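Local coordinates for oxysterol-binding protein homolog 3 (Saccharomyces cerevisiae, PDB 4IC4) that moves sterols and other lipids between membranes without vesicles, carrying each in a hydrophobic pocket of its OSBP-related domain, the part that forms this chain, at residues Y381-R384 and R385-H388; N121-L124 and A125-F128; L273-E276 and T277-E280; S99-A102 and I103-L106; L288-P292 and K293-G297. All blocks are in the same frame, centred on the assembly; numbering follows the deposited sequence.

Contact 1 of 5, residues Y381-R384 and R385-H388; sequences YWER and RKKH
Trp382 and Arg385, three residues apart on the short helix 381-386, send their side chains out side by side and in the same direction. The indole and guanidinium planes are 39° apart, so they do not stack flat. What meets the indole is the aliphatic part of the arginine, with Arg385 CD 3.5 Å from Trp382 CZ3. The arginine reaches it as a straight rod, its CG anti to the backbone N (chi1 -164°) and the chain extended as far as NE. One turn back, Tyr381 approaches the same methylene from another direction, its CE2 lying 4.1 Å from Arg385 CD. The tyrosine ring also sets its CD2 over the middle of one indole face, 3.7 Å above the plane, so two aromatic rings and an arginine stem form one cluster. A long residue suits this place because its stem can pack beside the rings while its charge travels on to a distant partner. The backbone beneath is helical, with Arg385 N donating to Tyr381 O at 3.0 Å. On the more solvent-exposed flank Glu383 and Lys386 run alongside each other and make a salt bridge, Lys386 NZ to Glu383 OE2 3.3 Å, whose hydrogen bond is weak. His388, with positive phi, is the C-prime residue of the Schellman motif that ends the helix. Beyond the helix, Glu129 of strand 127-132 receives both Arg385 NE and Tyr381 OH, while Arg384 turns to Asp392. Trp382 lies on Ile131 and Ile140, with Arg138 in cation-pi contact, so the helix packs on strands 127-132 and 137-145.

Contact 2 of 5, residues N121-L124 and A125-F128; sequences NPLL and AETF
Leu123 to Glu126 form a type II beta turn, closed by Glu126 N donating to Leu123 O at 2.9 Å, with Ala125 in the positive-phi third position (81°), usually preferred by glycine; alanine, with the smallest side chain, is tolerated here. A second link runs the other way through the glutamate side chain. Its CG stands anti to the backbone N (chi1 176°) and the chain stays extended, which carries the carboxylate back over the start of the turn. There OE2 accepts a hydrogen bond from Leu123 N at 2.8 Å, approached from above the carboxylate plane. The same oxygen lies 3.6 Å from Pro122 CB, so the proline ring flanks it. The charge is buried but well provided for: Arg324 makes a salt bridge to OE2 and Ser321 bonds to OE1. Were Glu126 cut back to an alanine, Leu123 N and the Arg324 guanidinium would probably lose this partner, and the turn could shift. Leu124 N, meanwhile, bonds to the side chain of Gln349, and the Leu124 side chain lies about 4 Å from that of His146. Gln349 and His146 bind phosphatidylinositol 4-phosphate, so this tight turn, leading into strand 127-132 of the beta barrel, lies beside the phosphoinositide site of the OSBP-related domain.

Contact 3 of 5, residues L273-E276 and T277-E280; sequences LANE and TTHE
Asn275 OD1 gathers the backbone hydrogens of the following loop: Thr278 N donates to it at 3.1 Å and nearly straight (166°), from above the amide plane, and Thr277 N at 2.8 Å in a weaker, more bent bond. A water that also touches Thr277 OG1 donates to the same oxygen. The amide gets there because CG stands anti to the backbone N (chi1 -179°), which brings it within reach of the loop's N-H groups. Its other end is held more loosely, ND2 donating to a water that reaches Glu280 OE1 weakly. Thr278 crosses the asparagine at an angle, its OG1 3.3 Å from Asn275 CB, and that OG1 accepts from Glu280 N at 3.2 Å, an ST turn that fixes the far side of the loop. The main chain of Asn275 is used as well: its O accepts from His279 N at 2.6 Å, and its N donates to Glu280 O at 2.8 Å. A leucine at Asn275, of similar size, would probably leave Thr277 N and Thr278 N without their shared acceptor and allow the loop to fray. Further out, Glu276 makes a salt bridge to Lys249, and Ala274 and Glu276 pair through their backbones with Ala266 and Thr264 of strand 263-268. Three residues in the right-handed helical region (Glu276 to Thr278) followed by His279 at positive phi (77°) are the familiar course of a four-residue beta-hairpin loop. With side-chain and main-chain oxygens of Asn275 both accepting, the loop opens as an Asx motif and turns strand 272-275 into strand 281-284.

Contact 4 of 5, residues S99-A102 and I103-L106; sequences SAFA and ISFL
This is a local contact within one helix, 94-104, near the C-terminal end of the helix, which runs on into 3-10 geometry around 105-106. The helix is buried against strands 214-225 and 247-253 of the barrel, with helix 83-88 touching Ala100 and Phe101. Regular bonds carry it forward: Ile103 N donates to Ser99 O at 3.1 Å and Ser104 N to Ala100 O at 2.9 Å. Small alanines suit close packing, and Ala102 rests on Phe221 and Val223. Ile103 is a beta-branched filler: its CG1 passes 3.4 Å from Ser99 O, while the side chain meets Phe221, Phe248 and Val250. Ser104 solves a different problem, that of a hydroxyl in a buried place. With OG held between the backbone N and the carbonyl carbon (chi1 67°), it bends back and donates to Phe101 O at 2.7 Å, a carbonyl that also receives a weak bond from Ser104 N. Phe105 turns its ring so that Leu106 CG covers one face, offset toward the rim, 3.7 Å above the plane. At the ring edge, near its plane, Ala102 O stands 3.2 Å from Phe105 CD1.

Contact 5 of 5, residues L288-P292 and K293-G297; sequences LVSNP and KKKYG
The flat peptide carbonyl of Pro292 is gripped from both faces, by Lys295 N and by Gly297 N, in the loop between strand 281-284 and helix 300-305 of the OSBP-related domain, which winds through a short 3-10 turn beginning at Pro292. Lys295 N stands steeply above the carbonyl plane, 3.0 Å from Pro292 O, while Gly297 N comes from the opposite face with a tilt of just 27°, at 2.8 Å from that oxygen. Double acceptance fixes the turn and brings the chain back on itself. Proline suits its start, since its ring holds phi near the 3-10 value and it has no N-H to satisfy. Gly297 follows at positive phi, which glycine adopts easily, and its CA packs 4.1 Å from Pro292 CB. A third bond, Lys294 N to Asn291 O, tightens the turn. Lys295 is the side chain that ties the two arms together. Its stem crosses over Val289, whose CG2 is 3.8 Å from Lys295 CD, a fitting use of the methylenes of a buried lysine. The chain runs straight until its last torsion, which bends (chi4 58°) and turns the ammonium toward the backbone. Nearby, the flat amide of Asn291 takes a hydrogen bond from a water at its OD1, and the same water accepts from the ammonium, 2.9 Å from Lys295 NZ. Directly, Lys295 NZ donates to Ser290 O at 3.0 Å, from above the plane of that carbonyl.

All five contacts are local ties, spread over one OSBP-related domain. Contacts 3 and 4 touch: Leu273 CD2 packs 3.8 Å from Ala100 CB, joining the hairpin to the buried helix on the same side of the chain's centre. Contact 2 lies across that centre, its middle about 41 Å from that of contact 3, and it lies beside the phosphoinositide site. Contact 1 is its nearest neighbour, about 18 Å between centres, and the two are linked through strand 127-132, which contact 2 enters and whose Glu129 anchors contact 1. Contact 5 stands farther from the lipid site, with the Tyr296 side chain about 9 Å from that of the phosphoinositide-binding Lys118.

Contact 1 of 5, residues Y381-R384 and R385-H388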
loop_
_atom_site.group_PDB
_atom_site.type_symbol
_atom_site.label_atom_id
_atom_site.label_comp_id
_atom_site.label_asym_id
_atom_site.label_seq_id
_atom_site.Cartn_x
_atom_site.Cartn_y
_atom_site.Cartn_z
ATOM N N TYR A 381 2.986 11.105 17.034
ATOM C CA TYR A 381 2.664 11.864 15.834
ATOM C C TYR A 381 1.393 12.696 15.980
ATOM O O TYR A 381 1.396 13.899 15.724
ATOM C CB TYR A 381 2.487 10.936 14.628
ATOM C CG TYR A 381 2.285 11.693 13.333
ATOM C CD1 TYR A 381 3.378 12.166 12.612
ATOM C CD2 TYR A 381 1.000 11.969 12.850
ATOM C CE1 TYR A 381 3.206 12.897 11.437
ATOM C CE2 TYR A 381 0.814 12.704 11.679
ATOM C CZ TYR A 381 1.924 13.163 10.977
ATOM O OH TYR A 381 1.775 13.890 9.816
ATOM N N TRP A 382 0.304 12.056 16.387
ATOM C CA TRP A 382 -0.960 12.767 16.496
ATOM C C TRP A 382 -0.988 13.827 17.589
ATOM O O TRP A 382 -1.688 14.830 17.451
ATOM C CB TRP A 382 -2.110 11.767 16.641
ATOM C CG TRP A 382 -2.202 10.852 15.450
ATOM C CD1 TRP A 382 -1.981 9.507 15.433
ATOM C CD2 TRP A 382 -2.475 11.232 14.094
ATOM N NE1 TRP A 382 -2.094 9.022 14.151
ATOM C CE2 TRP A 382 -2.396 10.059 13.307
ATOM C CE3 TRP A 382 -2.776 12.448 13.464
ATOM C CZ2 TRP A 382 -2.608 10.067 11.920
ATOM C CZ3 TRP A 382 -2.987 12.455 12.083
ATOM C CH2 TRP A 382 -2.900 11.270 11.329
ATOM N N GLU A 383 -0.236 13.626 18.667
ATOM C CA GLU A 383 -0.198 14.642 19.712
ATOM C C GLU A 383 0.604 15.851 19.224
ATOM O O GLU A 383 0.203 16.996 19.442
ATOM C CB GLU A 383 0.400 14.080 21.007
ATOM C CG GLU A 383 -0.578 13.221 21.802
ATOM C CD GLU A 383 -1.871 13.960 22.123
ATOM O OE1 GLU A 383 -1.804 15.043 22.741
ATOM O OE2 GLU A 383 -2.952 13.458 21.755
ATOM N N ARG A 384 1.729 15.598 18.558
ATOM C CA ARG A 384 2.565 16.671 18.018
ATOM C C ARG A 384 1.779 17.499 17.000
ATOM O O ARG A 384 1.831 18.726 16.996
ATOM C CB ARG A 384 3.787 16.089 17.297
ATOM C CG ARG A 384 4.918 15.562 18.171
ATOM C CD ARG A 384 5.832 14.693 17.298
ATOM N NE ARG A 384 7.082 14.266 17.928
ATOM C CZ ARG A 384 8.199 14.988 17.953
ATOM N NH1 ARG A 384 9.285 14.504 18.540
ATOM N NH2 ARG A 384 8.233 16.195 17.405
ATOM N N ARG A 385 1.059 16.809 16.126
ATOM C CA ARG A 385 0.292 17.463 15.074
ATOM C C ARG A 385 -0.677 18.517 15.607
ATOM O O ARG A 385 -0.872 19.564 14.990
ATOM C CB ARG A 385 -0.477 16.409 14.277
ATOM C CG ARG A 385 -1.013 16.884 12.934
ATOM C CD ARG A 385 -1.787 15.761 12.264
ATOM N NE ARG A 385 -2.161 16.038 10.880
ATOM C CZ ARG A 385 -3.122 16.871 10.496
ATOM N NH1 ARG A 385 -3.835 17.541 11.394
ATOM N NH2 ARG A 385 -3.383 17.016 9.203
ATOM N N LYS A 386 -1.269 18.234 16.758
ATOM C CA LYS A 386 -2.233 19.139 17.374
ATOM C C LYS A 386 -1.631 20.508 17.686
ATOM O O LYS A 386 -2.339 21.516 17.701
ATOM C CB LYS A 386 -2.772 18.499 18.653
ATOM C CG LYS A 386 -4.157 18.955 19.067
ATOM C CD LYS A 386 -4.730 18.007 20.114
ATOM C CE LYS A 386 -4.733 16.564 19.608
ATOM N NZ LYS A 386 -5.261 15.596 20.613
ATOM N N LYS A 387 -0.321 20.549 17.919
ATOM C CA LYS A 387 0.345 21.803 18.247
ATOM C C LYS A 387 1.505 22.166 17.322
ATOM O O LYS A 387 2.348 22.988 17.680
ATOM C CB LYS A 387 0.855 21.751 19.690
ATOM C CG LYS A 387 -0.232 21.506 20.729
ATOM C CD LYS A 387 0.347 21.423 22.135
ATOM C CE LYS A 387 1.309 20.252 22.279
ATOM N NZ LYS A 387 1.923 20.206 23.637
ATOM N N HIS A 388 1.541 21.570 16.132
ATOM C CA HIS A 388 2.614 21.828 15.169
ATOM C C HIS A 388 3.978 21.646 15.843
ATOM O O HIS A 388 4.913 22.401 15.579
ATOM C CB HIS A 388 2.521 23.260 14.619
ATOM C CG HIS A 388 1.170 23.628 14.084
ATOM N ND1 HIS A 388 0.591 22.986 13.010
ATOM C CD2 HIS A 388 0.297 24.593 14.460
ATOM C CE1 HIS A 388 -0.579 23.540 12.747
ATOM N NE2 HIS A 388 -0.781 24.518 13.611
#

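Contact 2 of 5, residues N121-L124 and A125-F128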
loop_
_atom_site.group_PDB
_atom_site.type_symbol
_atom_site.label_atom_id
_atom_site.label_comp_id
_atom_site.label_asym_id
_atom_site.label_seq_id
_atom_site.Cartn_x
_atom_site.Cartn_y
_atom_site.Cartn_z
ATOM N N ASN A 121 10.895 5.515 -4.051
ATOM C CA ASN A 121 11.377 4.916 -2.813
ATOM C C ASN A 121 11.395 6.027 -1.766
ATOM O O ASN A 121 12.003 7.074 -1.972
ATOM C CB ASN A 121 12.800 4.377 -2.982
ATOM C CG ASN A 121 12.868 3.204 -3.927
ATOM O OD1 ASN A 121 12.177 2.207 -3.744
ATOM N ND2 ASN A 121 13.714 3.314 -4.947
ATOM N N PRO A 122 10.715 5.822 -0.633
ATOM C CA PRO A 122 10.728 6.877 0.381
ATOM C C PRO A 122 12.126 7.024 0.972
ATOM O O PRO A 122 12.956 6.121 0.872
ATOM C CB PRO A 122 9.738 6.368 1.428
ATOM C CG PRO A 122 8.844 5.442 0.657
ATOM C CD PRO A 122 9.806 4.729 -0.253
ATOM N N LEU A 123 12.382 8.171 1.581
ATOM C CA LEU A 123 13.659 8.404 2.227
ATOM C C LEU A 123 13.523 7.878 3.652
ATOM O O LEU A 123 12.416 7.781 4.179
ATOM C CB LEU A 123 13.960 9.901 2.281
ATOM C CG LEU A 123 14.021 10.610 0.931
ATOM C CD1 LEU A 123 14.165 12.110 1.152
ATOM C CD2 LEU A 123 15.187 10.062 0.113
ATOM N N LEU A 124 14.635 7.506 4.272
ATOM C CA LEU A 124 14.567 7.066 5.652
ATOM C C LEU A 124 13.983 8.246 6.443
ATOM O O LEU A 124 14.399 9.392 6.263
ATOM C CB LEU A 124 15.963 6.721 6.171
ATOM C CG LEU A 124 16.071 6.347 7.649
ATOM C CD1 LEU A 124 15.254 5.100 7.950
ATOM C CD2 LEU A 124 17.536 6.106 7.978
ATOM N N ALA A 125 13.009 7.955 7.299
ATOM C CA ALA A 125 12.350 8.957 8.137
ATOM C C ALA A 125 11.269 9.746 7.407
ATOM O O ALA A 125 10.652 10.639 7.985
ATOM C CB ALA A 125 13.379 9.903 8.761
ATOM N N GLU A 126 11.055 9.436 6.133
ATOM C CA GLU A 126 9.981 10.086 5.394
ATOM C C GLU A 126 8.696 9.539 6.027
ATOM O O GLU A 126 8.657 8.399 6.500
ATOM C CB GLU A 126 10.043 9.707 3.908
ATOM C CG GLU A 126 8.902 10.266 3.060
ATOM C CD GLU A 126 9.116 10.038 1.570
ATOM O OE1 GLU A 126 8.117 9.963 0.823
ATOM O OE2 GLU A 126 10.285 9.941 1.143
ATOM N N THR A 127 7.646 10.347 6.030
ATOM C CA THR A 127 6.380 9.934 6.613
ATOM C C THR A 127 5.233 10.194 5.653
ATOM O O THR A 127 5.393 10.874 4.640
ATOM C CB THR A 127 6.087 10.720 7.911
ATOM O OG1 THR A 127 6.125 12.128 7.634
ATOM C CG2 THR A 127 7.104 10.385 8.986
ATOM N N PHE A 128 4.085 9.616 5.957
ATOM C CA PHE A 128 2.899 9.874 5.167
ATOM C C PHE A 128 1.693 9.687 6.054
ATOM O O PHE A 128 1.462 8.606 6.588
ATOM C CB PHE A 128 2.773 8.956 3.952
ATOM C CG PHE A 128 1.503 9.171 3.177
ATOM C CD1 PHE A 128 1.251 10.391 2.553
ATOM C CD2 PHE A 128 0.537 8.170 3.106
ATOM C CE1 PHE A 128 0.052 10.614 1.871
ATOM C CE2 PHE A 128 -0.665 8.381 2.428
ATOM C CZ PHE A 128 -0.911 9.609 1.807
#

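Contact 3 of 5, residues L273-E276 and T277-E280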
loop_
_atom_site.group_PDB
_atom_site.type_symbol
_atom_site.label_atom_id
_atom_site.label_comp_id
_atom_site.label_asym_id
_atom_site.label_seq_id
_atom_site.Cartn_x
_atom_site.Cartn_y
_atom_site.Cartn_z
ATOM N N LEU A 273 -16.733 -9.403 -5.079
ATOM C CA LEU A 273 -16.712 -10.628 -4.290
ATOM C C LEU A 273 -18.107 -10.851 -3.718
ATOM O O LEU A 273 -18.730 -9.922 -3.205
ATOM C CB LEU A 273 -15.694 -10.502 -3.154
ATOM C CG LEU A 273 -15.629 -11.615 -2.106
ATOM C CD1 LEU A 273 -15.367 -12.950 -2.788
ATOM C CD2 LEU A 273 -14.525 -11.308 -1.103
ATOM N N ALA A 274 -18.601 -12.082 -3.810
ATOM C CA ALA A 274 -19.926 -12.388 -3.291
ATOM C C ALA A 274 -19.956 -13.687 -2.500
ATOM O O ALA A 274 -19.065 -14.531 -2.626
ATOM C CB ALA A 274 -20.933 -12.460 -4.441
ATOM N N ASN A 275 -20.984 -13.826 -1.672
ATOM C CA ASN A 275 -21.184 -15.027 -0.870
ATOM C C ASN A 275 -21.744 -16.053 -1.856
ATOM O O ASN A 275 -22.767 -15.805 -2.486
ATOM C CB ASN A 275 -22.200 -14.735 0.237
ATOM C CG ASN A 275 -22.454 -15.929 1.131
ATOM O OD1 ASN A 275 -22.813 -17.005 0.657
ATOM N ND2 ASN A 275 -22.278 -15.744 2.435
ATOM N N GLU A 276 -21.077 -17.195 -2.005
ATOM C CA GLU A 276 -21.540 -18.205 -2.955
ATOM C C GLU A 276 -22.893 -18.827 -2.637
ATOM O O GLU A 276 -23.626 -19.212 -3.546
ATOM C CB GLU A 276 -20.499 -19.318 -3.112
ATOM C CG GLU A 276 -19.274 -18.908 -3.911
ATOM C CD GLU A 276 -18.655 -20.073 -4.664
ATOM O OE1 GLU A 276 -18.151 -21.011 -4.013
ATOM O OE2 GLU A 276 -18.682 -20.055 -5.913
ATOM N N THR A 277 -23.227 -18.927 -1.356
ATOM C CA THR A 277 -24.502 -19.514 -0.963
ATOM C C THR A 277 -25.677 -18.576 -1.223
ATOM O O THR A 277 -26.668 -18.966 -1.839
ATOM C CB THR A 277 -24.512 -19.886 0.536
ATOM O OG1 THR A 277 -23.441 -20.797 0.808
ATOM C CG2 THR A 277 -25.838 -20.546 0.911
ATOM N N THR A 278 -25.558 -17.336 -0.763
ATOM C CA THR A 278 -26.626 -16.356 -0.923
ATOM C C THR A 278 -26.518 -15.501 -2.179
ATOM O O THR A 278 -27.515 -14.945 -2.637
ATOM C CB THR A 278 -26.676 -15.405 0.286
ATOM O OG1 THR A 278 -25.460 -14.648 0.342
ATOM C CG2 THR A 278 -26.826 -16.192 1.580
ATOM N N HIS A 279 -25.311 -15.398 -2.729
ATOM C CA HIS A 279 -25.060 -14.590 -3.920
ATOM C C HIS A 279 -25.004 -13.112 -3.547
ATOM O O HIS A 279 -24.997 -12.244 -4.422
ATOM C CB HIS A 279 -26.151 -14.815 -4.971
ATOM C CG HIS A 279 -26.091 -16.158 -5.627
ATOM N ND1 HIS A 279 -25.426 -17.228 -5.071
ATOM C CD2 HIS A 279 -26.629 -16.611 -6.784
ATOM C CE1 HIS A 279 -25.557 -18.282 -5.856
ATOM N NE2 HIS A 279 -26.282 -17.934 -6.903
ATOM N N GLU A 280 -24.971 -12.834 -2.247
ATOM C CA GLU A 280 -24.909 -11.461 -1.750
ATOM C C GLU A 280 -23.538 -10.849 -2.011
ATOM O O GLU A 280 -22.512 -11.462 -1.723
ATOM C CB GLU A 280 -25.192 -11.421 -0.246
ATOM C CG GLU A 280 -25.020 -10.034 0.369
ATOM C CD GLU A 280 -25.145 -10.035 1.883
ATOM O OE1 GLU A 280 -24.334 -10.716 2.550
ATOM O OE2 GLU A 280 -26.053 -9.353 2.406
HETATM O O HOH W 1 -21.386 -19.567 1.940
HETATM O O HOH W 2 -21.954 -12.965 3.549
#

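Contact 4 of 5, residues S99-A102 and I103-L106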
loop_
_atom_site.group_PDB
_atom_site.type_symbol
_atom_site.label_atom_id
_atom_site.label_comp_id
_atom_site.label_asym_id
_atom_site.label_seq_id
_atom_site.Cartn_x
_atom_site.Cartn_y
_atom_site.Cartn_z
ATOM N N SER A 99 -11.786 -10.770 5.183
ATOM C CA SER A 99 -11.202 -11.452 4.034
ATOM C C SER A 99 -11.359 -10.588 2.783
ATOM O O SER A 99 -10.433 -10.460 1.982
ATOM C CB SER A 99 -11.876 -12.807 3.816
ATOM O OG SER A 99 -11.616 -13.677 4.905
ATOM N N ALA A 100 -12.536 -9.995 2.614
ATOM C CA ALA A 100 -12.784 -9.130 1.464
ATOM C C ALA A 100 -11.789 -7.973 1.512
ATOM O O ALA A 100 -11.206 -7.591 0.494
ATOM C CB ALA A 100 -14.218 -8.595 1.506
ATOM N N PHE A 101 -11.601 -7.414 2.702
ATOM C CA PHE A 101 -10.667 -6.308 2.870
ATOM C C PHE A 101 -9.251 -6.733 2.493
ATOM O O PHE A 101 -8.551 -6.018 1.782
ATOM C CB PHE A 101 -10.677 -5.815 4.319
ATOM C CG PHE A 101 -9.667 -4.734 4.595
ATOM C CD1 PHE A 101 -9.900 -3.425 4.181
ATOM C CD2 PHE A 101 -8.469 -5.033 5.233
ATOM C CE1 PHE A 101 -8.948 -2.427 4.400
ATOM C CE2 PHE A 101 -7.508 -4.040 5.456
ATOM C CZ PHE A 101 -7.752 -2.734 5.039
ATOM N N ALA A 102 -8.840 -7.909 2.962
ATOM C CA ALA A 102 -7.500 -8.421 2.693
ATOM C C ALA A 102 -7.188 -8.589 1.210
ATOM O O ALA A 102 -6.052 -8.392 0.780
ATOM C CB ALA A 102 -7.299 -9.747 3.416
ATOM N N ILE A 103 -8.200 -8.957 0.432
ATOM C CA ILE A 103 -8.036 -9.163 -1.001
ATOM C C ILE A 103 -8.212 -7.879 -1.814
ATOM O O ILE A 103 -7.601 -7.717 -2.873
ATOM C CB ILE A 103 -9.069 -10.197 -1.513
ATOM C CG1 ILE A 103 -8.814 -11.555 -0.856
ATOM C CG2 ILE A 103 -9.001 -10.309 -3.030
ATOM C CD1 ILE A 103 -9.913 -12.575 -1.109
ATOM N N SER A 104 -9.031 -6.962 -1.305
ATOM C CA SER A 104 -9.348 -5.733 -2.026
ATOM C C SER A 104 -8.205 -4.899 -2.577
ATOM O O SER A 104 -8.341 -4.315 -3.653
ATOM C CB SER A 104 -10.251 -4.834 -1.173
ATOM O OG SER A 104 -9.574 -4.337 -0.035
ATOM N N PHE A 105 -7.084 -4.838 -1.869
ATOM C CA PHE A 105 -5.974 -4.019 -2.336
ATOM C C PHE A 105 -5.470 -4.424 -3.722
ATOM O O PHE A 105 -4.922 -3.595 -4.450
ATOM C CB PHE A 105 -4.812 -4.052 -1.338
ATOM C CG PHE A 105 -3.914 -5.234 -1.502
ATOM C CD1 PHE A 105 -4.302 -6.489 -1.056
ATOM C CD2 PHE A 105 -2.685 -5.099 -2.145
ATOM C CE1 PHE A 105 -3.483 -7.598 -1.248
ATOM C CE2 PHE A 105 -1.855 -6.203 -2.344
ATOM C CZ PHE A 105 -2.256 -7.457 -1.894
ATOM N N LEU A 106 -5.648 -5.691 -4.087
ATOM C CA LEU A 106 -5.189 -6.168 -5.391
ATOM C C LEU A 106 -5.852 -5.429 -6.546
ATOM O O LEU A 106 -5.270 -5.296 -7.622
ATOM C CB LEU A 106 -5.471 -7.664 -5.542
ATOM C CG LEU A 106 -4.662 -8.609 -4.662
ATOM C CD1 LEU A 106 -5.270 -10.005 -4.740
ATOM C CD2 LEU A 106 -3.210 -8.621 -5.117
#

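Contact 5 of 5, residues L288-P292 and K293-G297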
loop_
_atom_site.group_PDB
_atom_site.type_symbol
_atom_site.label_atom_id
_atom_site.label_comp_id
_atom_site.label_asym_id
_atom_site.label_seq_id
_atom_site.Cartn_x
_atom_site.Cartn_y
_atom_site.Cartn_z
ATOM N N LEU A 288 -11.975 4.520 -11.128
ATOM C CA LEU A 288 -10.627 4.860 -11.545
ATOM C C LEU A 288 -10.762 6.296 -12.025
ATOM O O LEU A 288 -11.876 6.784 -12.230
ATOM C CB LEU A 288 -10.176 3.982 -12.715
ATOM C CG LEU A 288 -9.996 2.487 -12.448
ATOM C CD1 LEU A 288 -9.520 1.798 -13.717
ATOM C CD2 LEU A 288 -8.991 2.283 -11.322
ATOM N N VAL A 289 -9.643 6.990 -12.182
ATOM C CA VAL A 289 -9.703 8.355 -12.691
ATOM C C VAL A 289 -10.144 8.271 -14.149
ATOM O O VAL A 289 -10.113 7.197 -14.757
ATOM C CB VAL A 289 -8.326 9.051 -12.649
ATOM C CG1 VAL A 289 -7.892 9.248 -11.208
ATOM C CG2 VAL A 289 -7.291 8.220 -13.411
ATOM N N SER A 290 -10.558 9.400 -14.706
ATOM C CA SER A 290 -10.981 9.434 -16.099
ATOM C C SER A 290 -9.769 9.185 -16.994
ATOM O O SER A 290 -8.654 9.616 -16.673
ATOM C CB SER A 290 -11.602 10.793 -16.424
ATOM O OG SER A 290 -10.675 11.843 -16.212
ATOM N N ASN A 291 -9.983 8.488 -18.107
ATOM C CA ASN A 291 -8.909 8.184 -19.052
ATOM C C ASN A 291 -7.693 7.637 -18.309
ATOM O O ASN A 291 -6.585 8.160 -18.442
ATOM C CB ASN A 291 -8.523 9.455 -19.811
ATOM C CG ASN A 291 -9.708 10.102 -20.492
ATOM O OD1 ASN A 291 -9.946 11.302 -20.348
ATOM N ND2 ASN A 291 -10.464 9.308 -21.240
ATOM N N PRO A 292 -7.885 6.563 -17.531
ATOM C CA PRO A 292 -6.823 5.927 -16.744
ATOM C C PRO A 292 -5.572 5.476 -17.487
ATOM O O PRO A 292 -4.491 5.419 -16.903
ATOM C CB PRO A 292 -7.546 4.765 -16.067
ATOM C CG PRO A 292 -8.619 4.415 -17.061
ATOM C CD PRO A 292 -9.130 5.774 -17.452
ATOM N N LYS A 293 -5.709 5.158 -18.769
ATOM C CA LYS A 293 -4.563 4.710 -19.548
ATOM C C LYS A 293 -3.507 5.806 -19.621
ATOM O O LYS A 293 -2.313 5.527 -19.725
ATOM C CB LYS A 293 -5.002 4.320 -20.962
ATOM C CG LYS A 293 -3.881 3.757 -21.814
ATOM C CD LYS A 293 -4.393 3.275 -23.163
ATOM C CE LYS A 293 -3.281 2.618 -23.963
ATOM N NZ LYS A 293 -3.772 2.070 -25.257
ATOM N N LYS A 294 -3.959 7.053 -19.546
ATOM C CA LYS A 294 -3.059 8.196 -19.625
ATOM C C LYS A 294 -2.668 8.715 -18.250
ATOM O O LYS A 294 -1.915 9.681 -18.141
ATOM C CB LYS A 294 -3.723 9.326 -20.412
ATOM C CG LYS A 294 -4.160 8.931 -21.815
ATOM C CD LYS A 294 -4.842 10.088 -22.519
ATOM C CE LYS A 294 -5.270 9.698 -23.923
ATOM N NZ LYS A 294 -4.110 9.255 -24.744
ATOM N N LYS A 295 -3.178 8.069 -17.204
ATOM C CA LYS A 295 -2.896 8.493 -15.840
ATOM C C LYS A 295 -2.445 7.368 -14.907
ATOM O O LYS A 295 -2.938 7.247 -13.781
ATOM C CB LYS A 295 -4.127 9.193 -15.261
ATOM C CG LYS A 295 -4.593 10.390 -16.079
ATOM C CD LYS A 295 -5.870 10.993 -15.511
ATOM C CE LYS A 295 -6.415 12.081 -16.424
ATOM N NZ LYS A 295 -6.688 11.554 -17.786
ATOM N N TYR A 296 -1.520 6.541 -15.388
ATOM C CA TYR A 296 -0.953 5.450 -14.597
ATOM C C TYR A 296 -1.945 4.394 -14.115
ATOM O O TYR A 296 -1.590 3.548 -13.297
ATOM C CB TYR A 296 -0.235 6.028 -13.370
ATOM C CG TYR A 296 0.805 7.078 -13.686
ATOM C CD1 TYR A 296 2.079 6.713 -14.118
ATOM C CD2 TYR A 296 0.512 8.434 -13.559
ATOM C CE1 TYR A 296 3.040 7.671 -14.418
ATOM C CE2 TYR A 296 1.468 9.408 -13.862
ATOM C CZ TYR A 296 2.728 9.013 -14.289
ATOM O OH TYR A 296 3.684 9.955 -14.585
ATOM N N GLY A 297 -3.177 4.434 -14.612
ATOM C CA GLY A 297 -4.165 3.460 -14.177
ATOM C C GLY A 297 -4.609 3.689 -12.741
ATOM O O GLY A 297 -5.159 2.796 -12.099
HETATM O O HOH W 3 -8.535 13.506 -18.778
#